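Local coordinates for protein KLLA0F12672p (Kluyveromyces lactis, PDB 4M3O) that is the zinc-binding N-terminal domain of an RPAP2-family protein that probably dephosphorylates the C-terminal domain of RNA polymerase II, at residues A[3-8]-A[45-50]. Numbering follows the deposited sequence.
Sequences ATIEEI and DARTMK
Arg47 and Glu6 meet tip to tip through a two-pronged salt bridge. The stronger prong runs from Arg47 NH1 to the syn lone pair of Glu6 OE1, at 3.0 Å and almost straight (N-H...O 169°); the second, Arg47 NH2 to Glu6 OE2, is weak at 3.3 Å. Carboxylate and guanidinium planes differ by 15°, so the two groups lie nearly coplanar. A bend at chi3 turns the arginine chain toward Glu6. Ile5 CD1 sits over the centre of one guanidinium face, 3.5 Å from Arg47 NH2, while Thr4 CG2 abuts the edge beside NH1. An alanine in place of Ile5 would probably uncover that face and let the guanidinium swing more readily away from Glu6. The contact brings together the first turns of helices 5-13 and 46-52, each of which follows a strand of the small parallel pair 2-3 and 42-43; backbone hydrogen bonds of Ala3 with Asp42 and Lys44 tie the two lead-ins together. It lies away from the zinc site. One residue on, Thr48 points its side chain at the opposing segment, and its CA comes within 5.3 Å of Ile5 CA. With OG1 anti to its own carbonyl carbon (chi1 -55°), the hydroxyl faces the start of the other helix, where Ile5 N gives it a weak, bent bond of 3.4 Å. Asp45 OD2 accepts from Thr48 N at 2.9 Å as the N-cap of helix 46-52, reached from above the carboxylate plane. The cap holds the first turn of the helix from which Thr48 projects. On the other branch, Thr48 CG2 rests against Ala3 O and, at 3.9 Å, Ile8 CD1, whose side chain continues onto Tyr51 and Ile52.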
# COMPACT_ATOMS: atom_id res chain seq x y z
N ALA A 3 5.62 2.52 9.43
CA ALA A 3 4.40 3.31 9.34
C ALA A 3 3.22 2.62 10.04
O ALA A 3 3.02 1.38 9.90
CB ALA A 3 4.05 3.56 7.87
N THR A 4 2.41 3.44 10.69
CA THR A 4 1.23 3.00 11.46
C THR A 4 0.03 3.84 11.08
O THR A 4 0.19 4.87 10.47
CB THR A 4 1.44 3.20 12.97
OG1 THR A 4 2.76 2.75 13.33
CG2 THR A 4 0.43 2.41 13.80
N ILE A 5 -1.17 3.37 11.44
CA ILE A 5 -2.43 4.10 11.22
C ILE A 5 -2.35 5.55 11.69
O ILE A 5 -2.75 6.54 10.97
CB ILE A 5 -3.56 3.38 11.99
CG1 ILE A 5 -3.82 2.03 11.36
CG2 ILE A 5 -4.81 4.25 11.99
CD1 ILE A 5 -4.99 1.27 11.92
N GLU A 6 -1.81 5.69 12.91
CA GLU A 6 -1.68 6.98 13.60
C GLU A 6 -0.87 7.97 12.78
O GLU A 6 -1.22 9.13 12.59
CB GLU A 6 -1.02 6.76 14.99
CG GLU A 6 -1.94 6.14 16.08
CD GLU A 6 -2.58 4.78 15.75
OE1 GLU A 6 -1.86 3.82 15.32
OE2 GLU A 6 -3.82 4.67 15.93
N GLU A 7 0.27 7.49 12.33
CA GLU A 7 1.14 8.25 11.43
C GLU A 7 0.48 8.68 10.10
O GLU A 7 0.59 9.83 9.67
CB GLU A 7 2.32 7.35 11.11
CG GLU A 7 3.66 7.98 11.27
CD GLU A 7 4.39 8.07 9.98
OE1 GLU A 7 3.93 8.82 9.09
OE2 GLU A 7 5.40 7.38 9.84
N ILE A 8 -0.18 7.74 9.44
CA ILE A 8 -0.91 8.05 8.20
C ILE A 8 -1.91 9.18 8.43
O ILE A 8 -1.96 10.13 7.66
CB ILE A 8 -1.59 6.80 7.64
CG1 ILE A 8 -0.50 5.83 7.14
CG2 ILE A 8 -2.55 7.16 6.47
CD1 ILE A 8 -0.98 4.41 7.08
N ASP A 45 2.53 -3.30 10.83
CA ASP A 45 1.79 -4.43 11.31
C ASP A 45 0.54 -4.68 10.49
O ASP A 45 0.16 -3.90 9.60
CB ASP A 45 1.35 -4.13 12.79
CG ASP A 45 0.58 -2.77 12.93
OD1 ASP A 45 0.47 -2.20 14.06
OD2 ASP A 45 0.13 -2.24 11.88
N ALA A 46 -0.11 -5.79 10.82
CA ALA A 46 -1.33 -6.21 10.15
C ALA A 46 -2.43 -5.16 10.17
O ALA A 46 -3.16 -4.99 9.15
CB ALA A 46 -1.83 -7.51 10.77
N ARG A 47 -2.57 -4.47 11.29
CA ARG A 47 -3.74 -3.61 11.44
C ARG A 47 -3.59 -2.41 10.51
O ARG A 47 -4.58 -1.89 9.95
CB ARG A 47 -3.98 -3.21 12.93
CG ARG A 47 -3.01 -2.20 13.52
CD ARG A 47 -3.30 -1.91 15.00
NE ARG A 47 -4.16 -0.74 15.22
CZ ARG A 47 -3.77 0.53 15.21
NH1 ARG A 47 -2.49 0.89 14.95
NH2 ARG A 47 -4.66 1.48 15.42
N THR A 48 -2.35 -1.96 10.32
CA THR A 48 -2.08 -0.86 9.46
C THR A 48 -2.29 -1.26 7.95
O THR A 48 -2.89 -0.56 7.15
CB THR A 48 -0.67 -0.29 9.74
OG1 THR A 48 -0.52 0.05 11.14
CG2 THR A 48 -0.43 0.96 8.87
N MET A 49 -1.83 -2.45 7.63
CA MET A 49 -1.95 -3.05 6.32
C MET A 49 -3.42 -3.18 5.95
O MET A 49 -3.86 -2.81 4.82
CB MET A 49 -1.20 -4.37 6.43
CG MET A 49 -0.70 -4.98 5.19
SD MET A 49 0.30 -3.96 4.11
CE MET A 49 0.07 -5.14 2.79
N LYS A 50 -4.26 -3.56 6.91
CA LYS A 50 -5.71 -3.66 6.65
C LYS A 50 -6.35 -2.27 6.52
O LYS A 50 -7.26 -2.09 5.72
CB LYS A 50 -6.44 -4.39 7.73
CG LYS A 50 -6.04 -5.85 7.92
CD LYS A 50 -6.43 -6.31 9.35
CE LYS A 50 -5.97 -7.74 9.62
NZ LYS A 50 -6.94 -8.75 9.12